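Local structure of diol-dehydratase (Roseburia inulinivorans, 5I2A) at residues D448-A453 with N509-I514; R676-F681 with Y689-Y694. The protein dehydrates 1,2-propanediol as a B12-independent diol dehydratase of the glycyl radical enzyme family. One frame throughout, in Å; residues are numbered along the deposited sequence.

Contact 1. Residues D448-A453 with N509-I514; sequences DGWHDA and NADNAI. With EDO (1,2-ethanediol), chain C.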
ATOM      1  N   ASP A 448     -17.774   5.400   6.657  1.00 12.89           N
ATOM      2  CA  ASP A 448     -16.904   6.278   5.870  1.00 12.44           C
ATOM      3  C   ASP A 448     -17.641   6.554   4.557  1.00 13.58           C
ATOM      4  O   ASP A 448     -17.623   5.732   3.641  1.00 12.05           O
ATOM      5  CB  ASP A 448     -15.541   5.645   5.607  1.00 10.74           C
ATOM      6  CG  ASP A 448     -14.516   6.658   5.076  1.00 15.68           C
ATOM      7  OD1 ASP A 448     -14.263   7.677   5.745  1.00 18.21           O
ATOM      8  OD2 ASP A 448     -13.952   6.433   3.988  1.00 15.55           O
ATOM      9  N   GLY A 449     -18.303   7.698   4.479  1.00 10.10           N
ATOM     10  CA  GLY A 449     -19.323   7.898   3.470  1.00 10.82           C
ATOM     11  C   GLY A 449     -18.935   8.723   2.265  1.00 12.57           C
ATOM     12  O   GLY A 449     -19.645   8.697   1.263  1.00 12.08           O
ATOM     13  N   TRP A 450     -17.813   9.438   2.359  1.00 13.06           N
ATOM     14  CA  TRP A 450     -17.335  10.268   1.241  1.00 13.44           C
ATOM     15  C   TRP A 450     -18.484  11.127   0.721  1.00 11.76           C
ATOM     16  O   TRP A 450     -18.737  11.191  -0.479  1.00 12.62           O
ATOM     17  CB  TRP A 450     -16.734   9.381   0.129  1.00 11.89           C
ATOM     18  CG  TRP A 450     -15.243   9.164   0.302  1.00 11.62           C
ATOM     19  CD1 TRP A 450     -14.604   8.744   1.430  1.00 11.53           C
ATOM     20  CD2 TRP A 450     -14.219   9.363  -0.685  1.00 13.49           C
ATOM     21  NE1 TRP A 450     -13.260   8.681   1.218  1.00  9.96           N
ATOM     22  CE2 TRP A 450     -12.991   9.058  -0.072  1.00  9.98           C
ATOM     23  CE3 TRP A 450     -14.227   9.768  -2.024  1.00 11.85           C
ATOM     24  CZ2 TRP A 450     -11.770   9.140  -0.752  1.00 11.49           C
ATOM     25  CZ3 TRP A 450     -13.011   9.858  -2.705  1.00 10.48           C
ATOM     26  CH2 TRP A 450     -11.801   9.559  -2.062  1.00 11.06           C
ATOM     27  N   HIS A 451     -19.192  11.774   1.648  1.00 11.74           N
ATOM     28  CA  HIS A 451     -20.503  12.328   1.334  1.00 10.25           C
ATOM     29  C   HIS A 451     -20.496  13.555   0.410  1.00 11.91           C
ATOM     30  O   HIS A 451     -21.552  13.982  -0.038  1.00 11.97           O
ATOM     31  CB  HIS A 451     -21.250  12.660   2.630  1.00 11.54           C
ATOM     32  CG  HIS A 451     -21.625  11.447   3.429  1.00 12.56           C
ATOM     33  ND1 HIS A 451     -22.650  10.612   3.063  1.00  9.98           N
ATOM     34  CD2 HIS A 451     -21.084  10.920   4.553  1.00  8.09           C
ATOM     35  CE1 HIS A 451     -22.751   9.631   3.948  1.00 12.04           C
ATOM     36  NE2 HIS A 451     -21.816   9.801   4.863  1.00 13.59           N
ATOM     37  N   ASP A 452     -19.328  14.118   0.114  1.00 11.86           N
ATOM     38  CA  ASP A 452     -19.275  15.145  -0.927  1.00 11.11           C
ATOM     39  C   ASP A 452     -18.061  14.943  -1.842  1.00 12.33           C
ATOM     40  O   ASP A 452     -17.140  15.756  -1.868  1.00 12.60           O
ATOM     41  CB  ASP A 452     -19.258  16.540  -0.316  1.00  9.14           C
ATOM     42  CG  ASP A 452     -19.564  17.630  -1.348  1.00 14.64           C
ATOM     43  OD1 ASP A 452     -19.906  17.302  -2.507  1.00 12.09           O
ATOM     44  OD2 ASP A 452     -19.471  18.815  -0.992  1.00 11.64           O
ATOM     45  N   ALA A 453     -18.099  13.855  -2.604  1.00 10.75           N
ATOM     46  CA  ALA A 453     -16.934  13.371  -3.343  1.00 14.09           C
ATOM     47  C   ALA A 453     -16.662  14.135  -4.634  1.00 12.86           C
ATOM     48  O   ALA A 453     -15.529  14.144  -5.109  1.00 15.08           O
ATOM     49  CB  ALA A 453     -17.094  11.874  -3.651  1.00 10.79           C
ATOM     50  N   ASN A 509     -14.098   7.091 -11.893  1.00 11.64           N
ATOM     51  CA  ASN A 509     -12.653   6.916 -12.031  1.00 12.29           C
ATOM     52  C   ASN A 509     -11.868   7.956 -11.212  1.00 13.06           C
ATOM     53  O   ASN A 509     -10.932   7.610 -10.503  1.00 13.79           O
ATOM     54  CB  ASN A 509     -12.244   6.981 -13.513  1.00 13.36           C
ATOM     55  CG  ASN A 509     -10.757   6.721 -13.729  1.00 13.55           C
ATOM     56  OD1 ASN A 509      -9.975   7.655 -13.835  1.00 14.26           O
ATOM     57  ND2 ASN A 509     -10.369   5.444 -13.799  1.00 10.01           N
ATOM     58  N   ALA A 510     -12.286   9.218 -11.278  1.00 11.29           N
ATOM     59  CA  ALA A 510     -11.591  10.295 -10.569  1.00 10.54           C
ATOM     60  C   ALA A 510     -11.654  10.102  -9.041  1.00 11.24           C
ATOM     61  O   ALA A 510     -10.641  10.187  -8.349  1.00 10.56           O
ATOM     62  CB  ALA A 510     -12.171  11.660 -10.965  1.00  9.36           C
ATOM     63  N   ASP A 511     -12.845   9.838  -8.525  1.00 10.83           N
ATOM     64  CA  ASP A 511     -13.003   9.652  -7.086  1.00 12.49           C
ATOM     65  C   ASP A 511     -12.269   8.400  -6.595  1.00 10.57           C
ATOM     66  O   ASP A 511     -11.631   8.429  -5.551  1.00 13.03           O
ATOM     67  CB  ASP A 511     -14.487   9.573  -6.706  1.00  8.57           C
ATOM     68  CG  ASP A 511     -15.115  10.932  -6.544  1.00 11.88           C
ATOM     69  OD1 ASP A 511     -14.411  11.871  -6.103  1.00 13.51           O
ATOM     70  OD2 ASP A 511     -16.313  11.056  -6.837  1.00 11.95           O
ATOM     71  N   ASN A 512     -12.364   7.310  -7.351  1.00 11.52           N
ATOM     72  CA  ASN A 512     -11.672   6.080  -6.973  1.00 11.40           C
ATOM     73  C   ASN A 512     -10.151   6.297  -6.968  1.00 11.91           C
ATOM     74  O   ASN A 512      -9.452   5.788  -6.106  1.00 12.08           O
ATOM     75  CB  ASN A 512     -12.056   4.915  -7.904  1.00 10.04           C
ATOM     76  CG  ASN A 512     -13.465   4.374  -7.617  1.00 14.25           C
ATOM     77  OD1 ASN A 512     -14.105   4.771  -6.643  1.00 11.77           O
ATOM     78  ND2 ASN A 512     -13.929   3.449  -8.446  1.00  9.17           N
ATOM     79  N   ALA A 513      -9.652   7.070  -7.925  1.00 11.63           N
ATOM     80  CA  ALA A 513      -8.230   7.422  -7.944  1.00 11.13           C
ATOM     81  C   ALA A 513      -7.821   8.198  -6.683  1.00 12.72           C
ATOM     82  O   ALA A 513      -6.801   7.908  -6.069  1.00 10.51           O
ATOM     83  CB  ALA A 513      -7.895   8.236  -9.201  1.00  9.92           C
ATOM     84  N   ILE A 514      -8.629   9.180  -6.301  1.00 12.57           N
ATOM     85  CA  ILE A 514      -8.355   9.960  -5.098  1.00 12.09           C
ATOM     86  C   ILE A 514      -8.477   9.073  -3.842  1.00 11.33           C
ATOM     87  O   ILE A 514      -7.726   9.230  -2.894  1.00 10.96           O
ATOM     88  CB  ILE A 514      -9.297  11.180  -5.031  1.00 11.40           C
ATOM     89  CG1 ILE A 514      -9.002  12.107  -6.216  1.00  9.67           C
ATOM     90  CG2 ILE A 514      -9.155  11.942  -3.696  1.00 11.62           C
ATOM     91  CD1 ILE A 514     -10.090  13.160  -6.491  1.00  8.59           C
TER
HETATM   92  C1  EDO C 901     -21.261  18.941   2.159  1.00 11.44           C
HETATM   93  O1  EDO C 901     -21.007  17.914   3.115  1.00 14.88           O
HETATM   94  C2  EDO C 901     -20.028  19.850   2.119  1.00 13.72           C
HETATM   95  O2  EDO C 901     -18.884  19.181   1.550  1.00 13.40           O

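Contact 2. Residues R676-F681 with Y689-Y694; sequences RPLETF and YQAGLY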
ATOM      1  N   ARG A 676     -29.583   6.367 -11.109  1.00 15.24           N
ATOM      2  CA  ARG A 676     -29.614   4.924 -11.285  1.00 14.67           C
ATOM      3  C   ARG A 676     -28.255   4.343 -11.671  1.00 17.49           C
ATOM      4  O   ARG A 676     -27.847   3.344 -11.089  1.00 16.88           O
ATOM      5  CB  ARG A 676     -30.668   4.517 -12.304  1.00 17.03           C
ATOM      6  CG  ARG A 676     -31.724   3.642 -11.682  1.00 28.89           C
ATOM      7  CD  ARG A 676     -32.836   3.321 -12.634  1.00 31.44           C
ATOM      8  NE  ARG A 676     -34.103   3.276 -11.920  1.00 34.28           N
ATOM      9  CZ  ARG A 676     -35.256   3.665 -12.443  1.00 30.57           C
ATOM     10  NH1 ARG A 676     -35.297   4.120 -13.689  1.00 34.63           N
ATOM     11  NH2 ARG A 676     -36.366   3.584 -11.725  1.00 44.28           N
ATOM     12  N   PRO A 677     -27.556   4.952 -12.639  1.00 15.80           N
ATOM     13  CA  PRO A 677     -26.229   4.393 -12.913  1.00 17.22           C
ATOM     14  C   PRO A 677     -25.308   4.442 -11.692  1.00 15.08           C
ATOM     15  O   PRO A 677     -24.574   3.484 -11.434  1.00 14.55           O
ATOM     16  CB  PRO A 677     -25.696   5.290 -14.037  1.00 18.57           C
ATOM     17  CG  PRO A 677     -26.917   5.781 -14.728  1.00 20.43           C
ATOM     18  CD  PRO A 677     -27.914   6.005 -13.610  1.00 16.82           C
ATOM     19  N   LEU A 678     -25.368   5.530 -10.932  1.00 13.74           N
ATOM     20  CA  LEU A 678     -24.428   5.691  -9.831  1.00 15.00           C
ATOM     21  C   LEU A 678     -24.512   4.563  -8.800  1.00 15.28           C
ATOM     22  O   LEU A 678     -23.477   4.121  -8.312  1.00 13.67           O
ATOM     23  CB  LEU A 678     -24.625   7.038  -9.144  1.00 10.53           C
ATOM     24  CG  LEU A 678     -23.717   8.113  -9.746  1.00 15.31           C
ATOM     25  CD1 LEU A 678     -24.164   9.465  -9.243  1.00 12.23           C
ATOM     26  CD2 LEU A 678     -22.229   7.859  -9.414  1.00  9.29           C
ATOM     27  N   GLU A 679     -25.721   4.084  -8.490  1.00 13.33           N
ATOM     28  CA  GLU A 679     -25.865   3.066  -7.436  1.00 15.16           C
ATOM     29  C   GLU A 679     -25.254   1.713  -7.828  1.00 16.83           C
ATOM     30  O   GLU A 679     -25.191   0.820  -7.004  1.00 17.52           O
ATOM     31  CB  GLU A 679     -27.333   2.867  -7.045  1.00 15.15           C
ATOM     32  CG  GLU A 679     -28.190   2.210  -8.135  1.00 16.29           C
ATOM     33  CD  GLU A 679     -29.642   1.945  -7.704  1.00 17.82           C
ATOM     34  OE1 GLU A 679     -30.412   1.437  -8.539  1.00 19.15           O
ATOM     35  OE2 GLU A 679     -30.013   2.236  -6.548  1.00 15.68           O
ATOM     36  N   THR A 680     -24.786   1.578  -9.068  1.00 14.75           N
ATOM     37  CA  THR A 680     -24.169   0.329  -9.511  1.00 14.24           C
ATOM     38  C   THR A 680     -22.641   0.329  -9.369  1.00 17.66           C
ATOM     39  O   THR A 680     -22.027  -0.709  -9.502  1.00 16.16           O
ATOM     40  CB  THR A 680     -24.504   0.008 -11.000  1.00 16.01           C
ATOM     41  OG1 THR A 680     -23.780   0.894 -11.859  1.00 21.83           O
ATOM     42  CG2 THR A 680     -26.015   0.150 -11.286  1.00 20.63           C
ATOM     43  N   PHE A 681     -22.022   1.484  -9.129  1.00 13.96           N
ATOM     44  CA  PHE A 681     -20.552   1.545  -9.075  1.00 12.84           C
ATOM     45  C   PHE A 681     -20.015   1.310  -7.670  1.00 14.24           C
ATOM     46  O   PHE A 681     -20.711   1.558  -6.692  1.00 14.52           O
ATOM     47  CB  PHE A 681     -20.043   2.901  -9.611  1.00 13.71           C
ATOM     48  CG  PHE A 681     -20.241   3.060 -11.088  1.00 15.65           C
ATOM     49  CD1 PHE A 681     -19.350   2.484 -11.984  1.00 12.98           C
ATOM     50  CD2 PHE A 681     -21.334   3.743 -11.584  1.00 13.95           C
ATOM     51  CE1 PHE A 681     -19.544   2.602 -13.347  1.00 16.36           C
ATOM     52  CE2 PHE A 681     -21.530   3.874 -12.945  1.00 13.58           C
ATOM     53  CZ  PHE A 681     -20.641   3.301 -13.828  1.00 15.09           C
ATOM     54  N   TYR A 689     -21.273   3.461  -4.579  1.00 11.71           N
ATOM     55  CA  TYR A 689     -21.642   4.830  -4.849  1.00 10.93           C
ATOM     56  C   TYR A 689     -23.134   5.035  -4.560  1.00 12.85           C
ATOM     57  O   TYR A 689     -23.935   4.105  -4.659  1.00 14.20           O
ATOM     58  CB  TYR A 689     -21.326   5.188  -6.300  1.00 11.16           C
ATOM     59  CG  TYR A 689     -19.886   5.571  -6.514  1.00 12.19           C
ATOM     60  CD1 TYR A 689     -18.864   4.625  -6.410  1.00 12.49           C
ATOM     61  CD2 TYR A 689     -19.546   6.877  -6.815  1.00 10.85           C
ATOM     62  CE1 TYR A 689     -17.538   4.989  -6.586  1.00 12.02           C
ATOM     63  CE2 TYR A 689     -18.234   7.241  -7.015  1.00 11.13           C
ATOM     64  CZ  TYR A 689     -17.233   6.308  -6.887  1.00 11.02           C
ATOM     65  OH  TYR A 689     -15.929   6.699  -7.077  1.00  8.64           O
ATOM     66  N   GLN A 690     -23.485   6.256  -4.194  1.00 12.75           N
ATOM     67  CA  GLN A 690     -24.874   6.663  -4.073  1.00 12.21           C
ATOM     68  C   GLN A 690     -24.957   8.152  -4.413  1.00 12.20           C
ATOM     69  O   GLN A 690     -24.215   8.966  -3.854  1.00 14.20           O
ATOM     70  CB  GLN A 690     -25.429   6.378  -2.668  1.00 11.57           C
ATOM     71  CG  GLN A 690     -24.471   6.641  -1.520  1.00 11.36           C
ATOM     72  CD  GLN A 690     -25.138   6.540  -0.144  1.00 13.83           C
ATOM     73  OE1 GLN A 690     -26.204   5.936   0.005  1.00 16.27           O
ATOM     74  NE2 GLN A 690     -24.534   7.180   0.855  1.00 10.77           N
ATOM     75  N   ALA A 691     -25.823   8.495  -5.356  1.00 11.54           N
ATOM     76  CA  ALA A 691     -26.015   9.885  -5.764  1.00 11.73           C
ATOM     77  C   ALA A 691     -26.536  10.783  -4.643  1.00 13.22           C
ATOM     78  O   ALA A 691     -27.364  10.367  -3.825  1.00 14.21           O
ATOM     79  CB  ALA A 691     -26.982   9.955  -6.954  1.00 10.98           C
ATOM     80  N   GLY A 692     -26.041  12.015  -4.614  1.00 12.96           N
ATOM     81  CA  GLY A 692     -26.721  13.104  -3.935  1.00 11.43           C
ATOM     82  C   GLY A 692     -27.135  14.153  -4.956  1.00 14.40           C
ATOM     83  O   GLY A 692     -26.650  14.151  -6.094  1.00 13.09           O
ATOM     84  N   LEU A 693     -28.037  15.041  -4.555  1.00 13.09           N
ATOM     85  CA  LEU A 693     -28.498  16.132  -5.400  1.00 13.33           C
ATOM     86  C   LEU A 693     -28.536  17.413  -4.563  1.00 12.55           C
ATOM     87  O   LEU A 693     -29.575  17.814  -4.049  1.00 13.68           O
ATOM     88  CB  LEU A 693     -29.874  15.825  -6.003  1.00 11.29           C
ATOM     89  CG  LEU A 693     -29.965  14.560  -6.867  1.00 15.43           C
ATOM     90  CD1 LEU A 693     -31.402  14.125  -7.090  1.00 12.66           C
ATOM     91  CD2 LEU A 693     -29.238  14.738  -8.190  1.00 11.85           C
ATOM     92  N   TYR A 694     -27.379  18.041  -4.428  1.00 10.63           N
ATOM     93  CA  TYR A 694     -27.271  19.286  -3.693  1.00 12.17           C
ATOM     94  C   TYR A 694     -26.103  20.096  -4.243  1.00 11.84           C
ATOM     95  O   TYR A 694     -25.217  19.541  -4.884  1.00 14.21           O
ATOM     96  CB  TYR A 694     -27.108  19.030  -2.196  1.00 10.18           C
ATOM     97  CG  TYR A 694     -25.821  18.361  -1.732  1.00 12.16           C
ATOM     98  CD1 TYR A 694     -24.657  19.104  -1.548  1.00  8.43           C
ATOM     99  CD2 TYR A 694     -25.796  17.005  -1.386  1.00  9.75           C
ATOM    100  CE1 TYR A 694     -23.511  18.521  -1.072  1.00 10.48           C
ATOM    101  CE2 TYR A 694     -24.628  16.403  -0.890  1.00 10.05           C
ATOM    102  CZ  TYR A 694     -23.491  17.167  -0.746  1.00 11.29           C
ATOM    103  OH  TYR A 694     -22.327  16.618  -0.264  1.00 11.02           O
TER
HETATM  104  O   HOH W   1     -25.912   1.909  -3.917  1.00 30.00           O

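Contact 1. Residues D448-A453 with N509-I514
Asp511 turns its CG anti to the carbonyl carbon (chi1 -83°), which carries the carboxylate off helix 489-521 and onto Ala453. On the next turn of that helix, Ile514 sets CG1 anti to the carbonyl carbon (chi1 -64°), which leaves CG2 anti to the backbone N and turned to the indole of Trp450. The carboxylate covers Ala453 with both oxygens: Asp511 OD1 lies 2.7 Å from Ala453 O, while Asp511 OD2 is 3.4 Å from Ala453 CB. Trp450 reaches the helix with the far end of its six-membered ring. There CZ3 comes within 3.5 Å of Asp511 O, and CH2 meets Ile514 CG2 at 3.9 Å, with the carbonyl carbon of Ile514 at the ring edge and in its plane. Indole and carboxylate run past each other in opposite directions, their planes 89° apart. Thr551 of strand 548-556 packs against Trp450, Ala453 and Asp511. The loop between strands 447-448 and 454-457 carries Asp452, whose OD2 takes a 2.6 Å hydrogen bond from O2 of a bound 1,2-ethanediol, also bonded to Glu440, His166, His283 and Ser284. The diol probably comes from the crystallisation liquor, but its site is consistent with the substrate pocket of a diol dehydratase.

Contact 2. Residues R676-F681 with Y689-Y694
Tyr689 fits its ring between Phe681 and Leu678: its CD1 is 3.8 Å from Phe681 CB, and its CD2 is 3.9 Å from Leu678 CD2. The ring gets there with CG anti to the carbonyl carbon (chi1 -82°), and the leucine side chain crosses it at a slant. The hydroxyl of Tyr689 probably hydrogen-bonds to Asn512 OD1 of helix 489-521. The second methyl of Leu678, CD1, reaches on to Ala691 CB at 3.7 Å. The backbones add one bond across the contact, Tyr689 N to Phe681 O at 2.9 Å, almost straight at 175° about the hydrogen although the donor is tilted out of the carbonyl plane. Tyr689 O faces back towards segment 676-681, 3.5 Å from Glu679 CA in a CA-H...O contact, and it also takes a hydrogen bond from a water that bonds weakly to Glu679 O. The type I turn from Leu678 to Phe681 is closed by Phe681 N to Leu678 O, and Thr680 donates from both N and OG1 to Pro677 O. An alanine in place of Tyr689 would probably leave Asn512 OD1 without that hydroxyl and open a gap between Leu678 and Phe681. The turn after helix 661-678 lies against the chain leaving strand 688-689, with Val508 of helix 489-521 touching both Phe681 and Tyr689, and Thr551 and Pro553 of strand 548-556 against Tyr689 and Leu678 respectively.

How the contacts relate
The centres of the two contacts are about 12 Å apart, and two tyrosines of segment 689-694 bridge them. Tyr689 OH sits 2.7 Å from Asn512 OD1, a probable hydrogen bond that ties contact 2 to the helix of contact 1. Tyr694 does the same for the loop: its OH lies 2.8 Å from His451 O, probably hydrogen-bonded, and 3.1 Å from Asp452 CB. In contact 1, Asp452 bonds the diol directly, whereas segment 689-694 lies one shell behind, Tyr694 meeting His451 O and the CB of Asp452. Strand 548-556 packs against both contacts, Thr551 touching Asp511 as well as Tyr689.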